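Local coordinates for peptidase C51 domain-containing protein (Streptococcus mutans, PDB 3L9A) that is of unknown function, but forms the C-terminal domain of a phage-associated protein assigned to the CHAP (peptidase C51) family, whose members are often cell-wall hydrolases, at residues D10-T15 and K57-V62; L32-T37 and Y78-E83. One frame throughout, in Å; residues are numbered along the deposited sequence. Where two conformers were deposited one is given.

Contact 1: residues D10-T15 and K57-V62; sequences DFFVIT and KNIEYV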
ATOM      1  N   ASP A  10       4.197   6.263   3.486  1.00  8.12           N
ATOM      2  CA  ASP A  10       4.351   6.805   4.826  1.00  6.97           C
ATOM      3  C   ASP A  10       5.080   8.155   4.757  1.00  6.52           C
ATOM      4  O   ASP A  10       5.846   8.411   3.825  1.00  7.02           O
ATOM      5  CB  ASP A  10       5.167   5.841   5.683  1.00  6.77           C
ATOM      6  CG  ASP A  10       4.507   4.483   5.871  1.00  6.87           C
ATOM      7  OD1 ASP A  10       3.273   4.348   5.681  1.00  7.41           O
ATOM      8  OD2 ASP A  10       5.244   3.542   6.240  1.00  7.82           O
ATOM      9  N   PHE A  11       4.855   9.008   5.748  1.00  5.90           N
ATOM     10  CA  PHE A  11       5.547  10.295   5.813  1.00  5.75           C
ATOM     11  C   PHE A  11       5.669  10.745   7.253  1.00  5.41           C
ATOM     12  O   PHE A  11       4.960  10.242   8.130  1.00  5.93           O
ATOM     13  CB  PHE A  11       4.859  11.367   4.949  1.00  5.93           C
ATOM     14  CG  PHE A  11       3.406  11.641   5.302  1.00  5.89           C
ATOM     15  CD1 PHE A  11       3.069  12.638   6.209  1.00  6.75           C
ATOM     16  CD2 PHE A  11       2.379  10.950   4.676  1.00  8.02           C
ATOM     17  CE1 PHE A  11       1.732  12.936   6.492  1.00  6.88           C
ATOM     18  CE2 PHE A  11       1.034  11.231   4.973  1.00  8.93           C
ATOM     19  CZ  PHE A  11       0.721  12.230   5.871  1.00  7.60           C
ATOM     20  N   PHE A  12       6.571  11.693   7.495  1.00  5.25           N
ATOM     21  CA  PHE A  12       6.687  12.319   8.806  1.00  5.09           C
ATOM     22  C   PHE A  12       6.073  13.716   8.807  1.00  5.11           C
ATOM     23  O   PHE A  12       6.139  14.444   7.803  1.00  5.29           O
ATOM     24  CB  PHE A  12       8.157  12.532   9.177  1.00  5.51           C
ATOM     25  CG  PHE A  12       8.923  11.293   9.571  1.00  5.34           C
ATOM     26  CD1 PHE A  12       8.499  10.469  10.616  1.00  5.50           C
ATOM     27  CD2 PHE A  12      10.135  11.012   8.951  1.00  5.91           C
ATOM     28  CE1 PHE A  12       9.269   9.361  11.004  1.00  6.47           C
ATOM     29  CE2 PHE A  12      10.902   9.915   9.336  1.00  6.38           C
ATOM     30  CZ  PHE A  12      10.469   9.094  10.361  1.00  6.27           C
ATOM     31  N   VAL A  13       5.528  14.098   9.958  1.00  5.05           N
ATOM     32  CA  VAL A  13       5.266  15.502  10.263  1.00  5.61           C
ATOM     33  C   VAL A  13       5.892  15.799  11.621  1.00  5.62           C
ATOM     34  O   VAL A  13       6.205  14.878  12.381  1.00  6.37           O
ATOM     35  CB  VAL A  13       3.749  15.872  10.259  1.00  5.71           C
ATOM     36  CG1 VAL A  13       3.126  15.600   8.896  1.00  6.69           C
ATOM     37  CG2 VAL A  13       2.989  15.154  11.352  1.00  6.87           C
ATOM     38  N   ILE A  14       6.071  17.086  11.916  1.00  5.30           N
ATOM     39  CA  ILE A  14       6.621  17.522  13.201  1.00  5.94           C
ATOM     40  C   ILE A  14       5.662  18.549  13.772  1.00  5.58           C
ATOM     41  O   ILE A  14       5.295  19.494  13.085  1.00  6.00           O
ATOM     42  CB  ILE A  14       8.039  18.127  13.070  1.00  6.02           C
ATOM     43  CG1 ILE A  14       8.957  17.200  12.272  1.00  6.96           C
ATOM     44  CG2 ILE A  14       8.619  18.411  14.453  1.00  7.27           C
ATOM     45  CD1 ILE A  14      10.390  17.684  12.162  1.00  8.50           C
ATOM     46  N   THR A  15       5.243  18.372  15.022  1.00  5.69           N
ATOM     47  CA  THR A  15       4.264  19.307  15.598  1.00  5.92           C
ATOM     48  C   THR A  15       4.862  20.696  15.789  1.00  6.58           C
ATOM     49  O   THR A  15       6.029  20.838  16.188  1.00  6.70           O
ATOM     50  CB  THR A  15       3.709  18.808  16.924  1.00  5.91           C
ATOM     51  OG1 THR A  15       4.781  18.739  17.865  1.00  6.30           O
ATOM     52  CG2 THR A  15       3.035  17.438  16.759  1.00  6.77           C
ATOM     53  N   LYS A  57      14.337   4.784   3.323  1.00  9.59           N
ATOM     54  CA  LYS A  57      15.305   5.873   3.254  1.00 10.97           C
ATOM     55  C   LYS A  57      14.772   7.146   2.595  1.00 11.22           C
ATOM     56  O   LYS A  57      15.283   8.236   2.858  1.00 12.78           O
ATOM     57  CB  LYS A  57      16.599   5.407   2.579  1.00 11.85           C
ATOM     58  CG  LYS A  57      16.425   5.039   1.126  1.00 13.27           C
ATOM     59  CD  LYS A  57      17.694   4.438   0.537  1.00 16.21           C
ATOM     60  CE  LYS A  57      17.455   4.032  -0.910  1.00 18.37           C
ATOM     61  NZ  LYS A  57      18.481   3.068  -1.399  0.70 19.94           N
ATOM     62  N   ASN A  58      13.754   7.002   1.748  1.00 10.63           N
ATOM     63  CA  ASN A  58      13.205   8.141   1.012  1.00 11.26           C
ATOM     64  C   ASN A  58      12.003   8.810   1.679  1.00 10.06           C
ATOM     65  O   ASN A  58      11.385   9.699   1.094  1.00 10.49           O
ATOM     66  CB  ASN A  58      12.864   7.724  -0.421  1.00 12.71           C
ATOM     67  CG  ASN A  58      14.085   7.253  -1.189  1.00 15.85           C
ATOM     68  OD1 ASN A  58      15.127   7.907  -1.166  1.00 18.77           O
ATOM     69  ND2 ASN A  58      13.967   6.110  -1.852  1.00 19.12           N
ATOM     70  N   ILE A  59      11.681   8.408   2.908  1.00  8.36           N
ATOM     71  CA  ILE A  59      10.571   9.036   3.625  1.00  7.66           C
ATOM     72  C   ILE A  59      10.808  10.545   3.736  1.00  7.43           C
ATOM     73  O   ILE A  59      11.941  10.999   3.945  1.00  8.43           O
ATOM     74  CB  ILE A  59      10.345   8.375   5.006  1.00  6.98           C
ATOM     75  CG1 ILE A  59       8.994   8.830   5.577  1.00  6.98           C
ATOM     76  CG2 ILE A  59      11.521   8.633   5.971  1.00  7.94           C
ATOM     77  CD1 ILE A  59       8.549   8.072   6.822  1.00  7.36           C
ATOM     78  N   GLU A  60       9.734  11.312   3.586  1.00  7.51           N
ATOM     79  CA  GLU A  60       9.809  12.773   3.626  1.00  7.48           C
ATOM     80  C   GLU A  60       9.209  13.364   4.895  1.00  6.64           C
ATOM     81  O   GLU A  60       8.229  12.841   5.425  1.00  6.72           O
ATOM     82  CB  GLU A  60       9.061  13.353   2.426  1.00  8.99           C
ATOM     83  CG  GLU A  60       9.696  13.065   1.080  1.00 12.36           C
ATOM     84  CD  GLU A  60       8.987  13.798  -0.033  0.70 15.22           C
ATOM     85  OE1 GLU A  60       7.907  13.333  -0.459  0.50 15.92           O
ATOM     86  OE2 GLU A  60       9.500  14.850  -0.458  0.50 16.44           O
ATOM     87  N   TYR A  61       9.797  14.468   5.360  1.00  6.71           N
ATOM     88  CA  TYR A  61       9.188  15.308   6.388  1.00  6.55           C
ATOM     89  C   TYR A  61       8.361  16.346   5.650  1.00  6.75           C
ATOM     90  O   TYR A  61       8.878  17.382   5.221  1.00  8.31           O
ATOM     91  CB  TYR A  61      10.254  15.994   7.242  1.00  7.03           C
ATOM     92  CG  TYR A  61      11.086  15.048   8.077  1.00  6.29           C
ATOM     93  CD1 TYR A  61      10.820  14.868   9.435  1.00  6.65           C
ATOM     94  CD2 TYR A  61      12.152  14.343   7.513  1.00  7.32           C
ATOM     95  CE1 TYR A  61      11.593  14.005  10.210  1.00  6.35           C
ATOM     96  CE2 TYR A  61      12.923  13.472   8.277  1.00  7.74           C
ATOM     97  CZ  TYR A  61      12.642  13.314   9.616  1.00  6.84           C
ATOM     98  OH  TYR A  61      13.431  12.452  10.340  1.00  7.05           O
ATOM     99  N   VAL A  62       7.078  16.066   5.481  1.00  6.18           N
ATOM    100  CA  VAL A  62       6.287  16.882   4.553  1.00  6.70           C
ATOM    101  C   VAL A  62       5.801  18.178   5.191  1.00  5.92           C
ATOM    102  O   VAL A  62       5.400  19.099   4.479  1.00  6.36           O
ATOM    103  CB  VAL A  62       5.089  16.105   3.976  1.00  7.41           C
ATOM    104  CG1 VAL A  62       5.568  14.904   3.171  1.00  9.08           C
ATOM    105  CG2 VAL A  62       4.135  15.674   5.073  1.00  8.23           C
TER
HETATM  106  O   HOH W   1       7.252  10.355   2.474  1.00  9.28           O
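Phe12 and Tyr61 stack on one face of a parallel strand pair, with side chains lying side by side and pointing the same way. Their rings form an offset stack, centroids 4.7 Å apart and planes inclined by 29°. Phe12 CD2 lies above the Tyr61 ring, nearer its rim than its centre, and comes within 3.5 Å of Tyr61 CZ. Ile59 crosses Phe12 at about a right angle: its CD1 sits over one face of the phenyl ring, 4.0 Å from the centroid, in a CH-pi contact, while its CG2 touches Phe12 CE2. Off the stack, Val62 CG2 approaches Phe11 CD1 at 3.4 Å and also meets Val13 CG1. With Phe11 CG between the backbone N and the carbonyl carbon (chi1 58°), the Phe11 side chain crosses Val62 at about a right angle.

The backbone sets this register. Phe12 N donates to Glu60 O at 2.9 Å, almost straight at 170°, and Val62 N donates to Phe12 O at 3.0 Å, so Phe12 is gripped through both its peptide groups. Ahead of these bonds, a water bridges the backbones, donating to Asp10 O and accepting from Glu60 N.

Further out, helix 46-55 packs on Phe12 and Ile59 through Ile52, and helix 68-78 meets Phe11 and Val13. Val55 of a second subunit packs on Phe11 and Val62, and Lys57 of that subunit forms a salt bridge with Glu60. Tyr61 OH hydrogen-bonds to Glu49 and Lys53, and the Tyr61 side chain lies about 4 Å from a bound sodium ion.

The chemistry is thus mainly apolar, with the backbone bonds fixing strand 61-66 to the edge of strand 11-15 and the phenol hydroxyl bonded to two oppositely charged residues, which probably polarise it.

Contact 2: residues L32-T37 and Y78-E83; sequences LHVSPT and YQVKFE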
ATOM      1  N   LEU A  32       5.945  12.737  14.226  1.00  4.91           N
ATOM      2  CA  LEU A  32       4.877  11.765  14.058  1.00  5.20           C
ATOM      3  C   LEU A  32       5.081  10.999  12.762  1.00  5.11           C
ATOM      4  O   LEU A  32       5.235  11.601  11.687  1.00  5.63           O
ATOM      5  CB  LEU A  32       3.514  12.461  14.038  1.00  5.65           C
ATOM      6  CG  LEU A  32       3.253  13.488  15.136  1.00  6.20           C
ATOM      7  CD1 LEU A  32       1.814  13.972  15.068  1.00  7.69           C
ATOM      8  CD2 LEU A  32       3.573  12.928  16.525  1.00  7.78           C
ATOM      9  N   HIS A  33       5.137   9.677  12.877  1.00  5.34           N
ATOM     10  CA  HIS A  33       5.177   8.802  11.717  1.00  5.20           C
ATOM     11  C   HIS A  33       3.745   8.545  11.282  1.00  5.33           C
ATOM     12  O   HIS A  33       2.934   8.052  12.072  1.00  6.34           O
ATOM     13  CB  HIS A  33       5.844   7.476  12.062  1.00  5.56           C
ATOM     14  CG  HIS A  33       5.973   6.558  10.888  1.00  5.45           C
ATOM     15  ND1 HIS A  33       5.121   5.495  10.672  1.00  6.11           N
ATOM     16  CD2 HIS A  33       6.835   6.571   9.841  1.00  5.90           C
ATOM     17  CE1 HIS A  33       5.476   4.875   9.555  1.00  7.02           C
ATOM     18  NE2 HIS A  33       6.521   5.500   9.038  1.00  6.48           N
ATOM     19  N   VAL A  34       3.437   8.884  10.030  1.00  4.95           N
ATOM     20  CA  VAL A  34       2.080   8.758   9.517  1.00  5.67           C
ATOM     21  C   VAL A  34       2.049   7.683   8.444  1.00  5.43           C
ATOM     22  O   VAL A  34       2.777   7.768   7.452  1.00  6.02           O
ATOM     23  CB  VAL A  34       1.554  10.094   8.923  1.00  5.67           C
ATOM     24  CG1 VAL A  34       0.089   9.970   8.520  1.00  6.55           C
ATOM     25  CG2 VAL A  34       1.739  11.254   9.915  1.00  6.47           C
ATOM     26  N   SER A  35       1.192   6.680   8.644  1.00  6.10           N
ATOM     27  CA  SER A  35       1.036   5.606   7.680  1.00  6.37           C
ATOM     28  C   SER A  35      -0.401   5.543   7.178  1.00  6.13           C
ATOM     29  O   SER A  35      -1.258   4.945   7.822  1.00  6.71           O
ATOM     30  CB  SER A  35       1.438   4.261   8.283  1.00  6.23           C
ATOM     31  OG  SER A  35       1.203   3.232   7.331  1.00  7.06           O
ATOM     32  N   PRO A  36      -0.685   6.197   6.043  1.00  6.27           N
ATOM     33  CA  PRO A  36      -2.034   6.064   5.487  1.00  6.59           C
ATOM     34  C   PRO A  36      -2.455   4.616   5.234  1.00  6.91           C
ATOM     35  O   PRO A  36      -3.612   4.266   5.481  1.00  6.90           O
ATOM     36  CB  PRO A  36      -1.949   6.876   4.188  1.00  7.01           C
ATOM     37  CG  PRO A  36      -0.920   7.941   4.530  1.00  7.66           C
ATOM     38  CD  PRO A  36       0.132   7.152   5.275  1.00  7.05           C
ATOM     39  N   THR A  37      -1.548   3.767   4.761  1.00  7.09           N
ATOM     40  CA  THR A  37      -1.946   2.402   4.462  0.70  8.21           C
ATOM     41  C   THR A  37      -2.412   1.668   5.719  1.00  8.27           C
ATOM     42  O   THR A  37      -3.410   0.927   5.686  1.00 10.00           O
ATOM     43  CB  THR A  37      -0.870   1.613   3.685  0.70  8.66           C
ATOM     44  OG1 THR A  37       0.406   1.692   4.346  0.70 10.13           O
ATOM     45  CG2 THR A  37      -0.762   2.140   2.256  0.70  9.78           C
ATOM     46  N   TYR A  78      -6.993  10.680   4.964  1.00  6.50           N
ATOM     47  CA  TYR A  78      -6.397   9.358   5.119  1.00  6.89           C
ATOM     48  C   TYR A  78      -7.010   8.496   6.211  1.00  6.85           C
ATOM     49  O   TYR A  78      -6.583   7.356   6.382  1.00  7.27           O
ATOM     50  CB  TYR A  78      -4.861   9.457   5.261  1.00  7.46           C
ATOM     51  CG  TYR A  78      -4.215  10.152   4.081  1.00  7.27           C
ATOM     52  CD1 TYR A  78      -4.213   9.551   2.816  1.00  7.82           C
ATOM     53  CD2 TYR A  78      -3.616  11.403   4.215  1.00  9.26           C
ATOM     54  CE1 TYR A  78      -3.645  10.184   1.714  1.00  8.46           C
ATOM     55  CE2 TYR A  78      -3.038  12.042   3.118  1.00 10.28           C
ATOM     56  CZ  TYR A  78      -3.061  11.423   1.872  1.00  9.10           C
ATOM     57  OH  TYR A  78      -2.493  12.069   0.799  1.00  9.79           O
ATOM     58  N   GLN A  79      -7.949   9.044   6.978  0.60  6.41           N
ATOM     59  CA  GLN A  79      -8.698   8.232   7.944  0.60  6.66           C
ATOM     60  C   GLN A  79      -7.770   7.653   9.022  0.60  6.57           C
ATOM     61  O   GLN A  79      -8.022   6.588   9.576  0.60  6.50           O
ATOM     62  CB  GLN A  79      -9.465   7.122   7.205  0.60  7.05           C
ATOM     63  CG  GLN A  79     -10.290   7.657   6.029  0.60  7.26           C
ATOM     64  CD  GLN A  79     -11.154   6.594   5.407  0.60  8.25           C
ATOM     65  OE1 GLN A  79     -12.337   6.499   5.717  0.60  9.65           O
ATOM     66  NE2 GLN A  79     -10.566   5.774   4.534  0.60  9.00           N
ATOM     67  N   VAL A  80      -6.709   8.394   9.330  1.00  6.10           N
ATOM     68  CA  VAL A  80      -5.663   7.931  10.235  1.00  6.28           C
ATOM     69  C   VAL A  80      -6.098   8.055  11.692  1.00  6.10           C
ATOM     70  O   VAL A  80      -6.646   9.090  12.087  1.00  6.88           O
ATOM     71  CB  VAL A  80      -4.365   8.726   9.964  1.00  6.59           C
ATOM     72  CG1 VAL A  80      -3.368   8.575  11.086  1.00  7.18           C
ATOM     73  CG2 VAL A  80      -3.757   8.290   8.650  1.00  7.05           C
ATOM     74  N   LYS A  81      -5.825   7.006  12.470  1.00  5.84           N
ATOM     75  CA  LYS A  81      -5.957   7.042  13.921  1.00  6.89           C
ATOM     76  C   LYS A  81      -4.622   7.463  14.532  1.00  6.34           C
ATOM     77  O   LYS A  81      -3.608   6.790  14.360  1.00  6.88           O
ATOM     78  CB  LYS A  81      -6.354   5.659  14.449  1.00  8.36           C
ATOM     79  CG  LYS A  81      -6.482   5.629  15.976  1.00 13.37           C
ATOM     80  CD  LYS A  81      -6.433   4.211  16.528  1.00 19.14           C
ATOM     81  CE  LYS A  81      -6.082   4.200  18.013  1.00 20.97           C
ATOM     82  NZ  LYS A  81      -5.276   2.997  18.384  1.00 22.66           N
ATOM     83  N   PHE A  82      -4.639   8.581  15.246  1.00  6.07           N
ATOM     84  CA  PHE A  82      -3.449   9.115  15.911  1.00  6.08           C
ATOM     85  C   PHE A  82      -3.230   8.480  17.279  1.00  5.85           C
ATOM     86  O   PHE A  82      -4.188   8.244  18.033  1.00  6.70           O
ATOM     87  CB  PHE A  82      -3.556  10.640  16.026  1.00  6.34           C
ATOM     88  CG  PHE A  82      -3.187  11.356  14.758  1.00  5.85           C
ATOM     89  CD1 PHE A  82      -1.925  11.922  14.616  1.00  6.25           C
ATOM     90  CD2 PHE A  82      -4.075  11.431  13.691  1.00  7.05           C
ATOM     91  CE1 PHE A  82      -1.564  12.562  13.436  1.00  6.52           C
ATOM     92  CE2 PHE A  82      -3.709  12.066  12.506  1.00  7.91           C
ATOM     93  CZ  PHE A  82      -2.451  12.629  12.382  1.00  7.31           C
ATOM     94  N   GLU A  83      -1.962   8.206  17.580  1.00  5.90           N
ATOM     95  CA  GLU A  83      -1.550   7.585  18.826  1.00  6.18           C
ATOM     96  C   GLU A  83      -0.348   8.320  19.413  1.00  5.95           C
ATOM     97  O   GLU A  83       0.336   9.084  18.723  1.00  5.89           O
ATOM     98  CB  GLU A  83      -1.136   6.127  18.601  1.00  6.74           C
ATOM     99  CG  GLU A  83      -2.201   5.262  17.967  1.00  8.48           C
ATOM    100  CD  GLU A  83      -1.706   3.864  17.635  1.00 10.06           C
ATOM    101  OE1 GLU A  83      -0.503   3.590  17.787  1.00 10.96           O
ATOM    102  OE2 GLU A  83      -2.544   3.040  17.228  1.00 13.19           O
TER
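Val34 CG1 stands anti to its backbone N (chi1 -174°) and Val80 CG2 anti to its own carbonyl carbon, and these two methyls meet at 4.2 Å as the side chains cross at about a right angle. On one flank, Leu32 CD1 lies 4.0 Å from Phe82 CE1, at the ring edge and near its plane, these two side chains also crossing at about a right angle. On the other, Pro36 and Tyr78 run side by side: Pro36 CG sits over one face of the phenol ring, toward the rim, in a CH-pi contact 4.2 Å from the centroid, and Pro36 CB touches Tyr78 CD1. No hydrogen bond joins the two segments; the contact is buried and apolar.

Tyr78 ends helix 68-78, and Gln79, with positive phi, turns the chain toward strand 81-83. Gln38 of a second subunit hydrogen-bonds to the carbonyls of Pro36 and Tyr78. In the sheet, strand 40-43 lies between strands 31-35 and 81-83, so Val34 and Leu32 reach Val80 and Phe82 across that strand, whose Ala41 touches both Val80 and Phe82, while Ile74 of helix 68-78 packs against Val34, Val80 and Phe82.

From the N terminus, strand 11-15 leads through the hairpin strands 19-21 and 24-26 to 31-35, then by way of strand 40-43 and helix 46-55 to 57-62, where contact 1 closes its loop. Contact 2 opens at 32-37, inside that loop, and closes after helix 68-78 at 78-83, so the two cross rather than nest. They meet between strands 11-15 and 31-35, antiparallel neighbours joined by probable hydrogen bonds such as Phe11 O to Val34 N (2.8 Å). Contact 1 pairs one outermost strand of this chain, 61-66, with its neighbour 11-15, and contact 2 joins the central strand 31-35 to the other outermost one, 81-83, through side chains. Both also touch the second subunit.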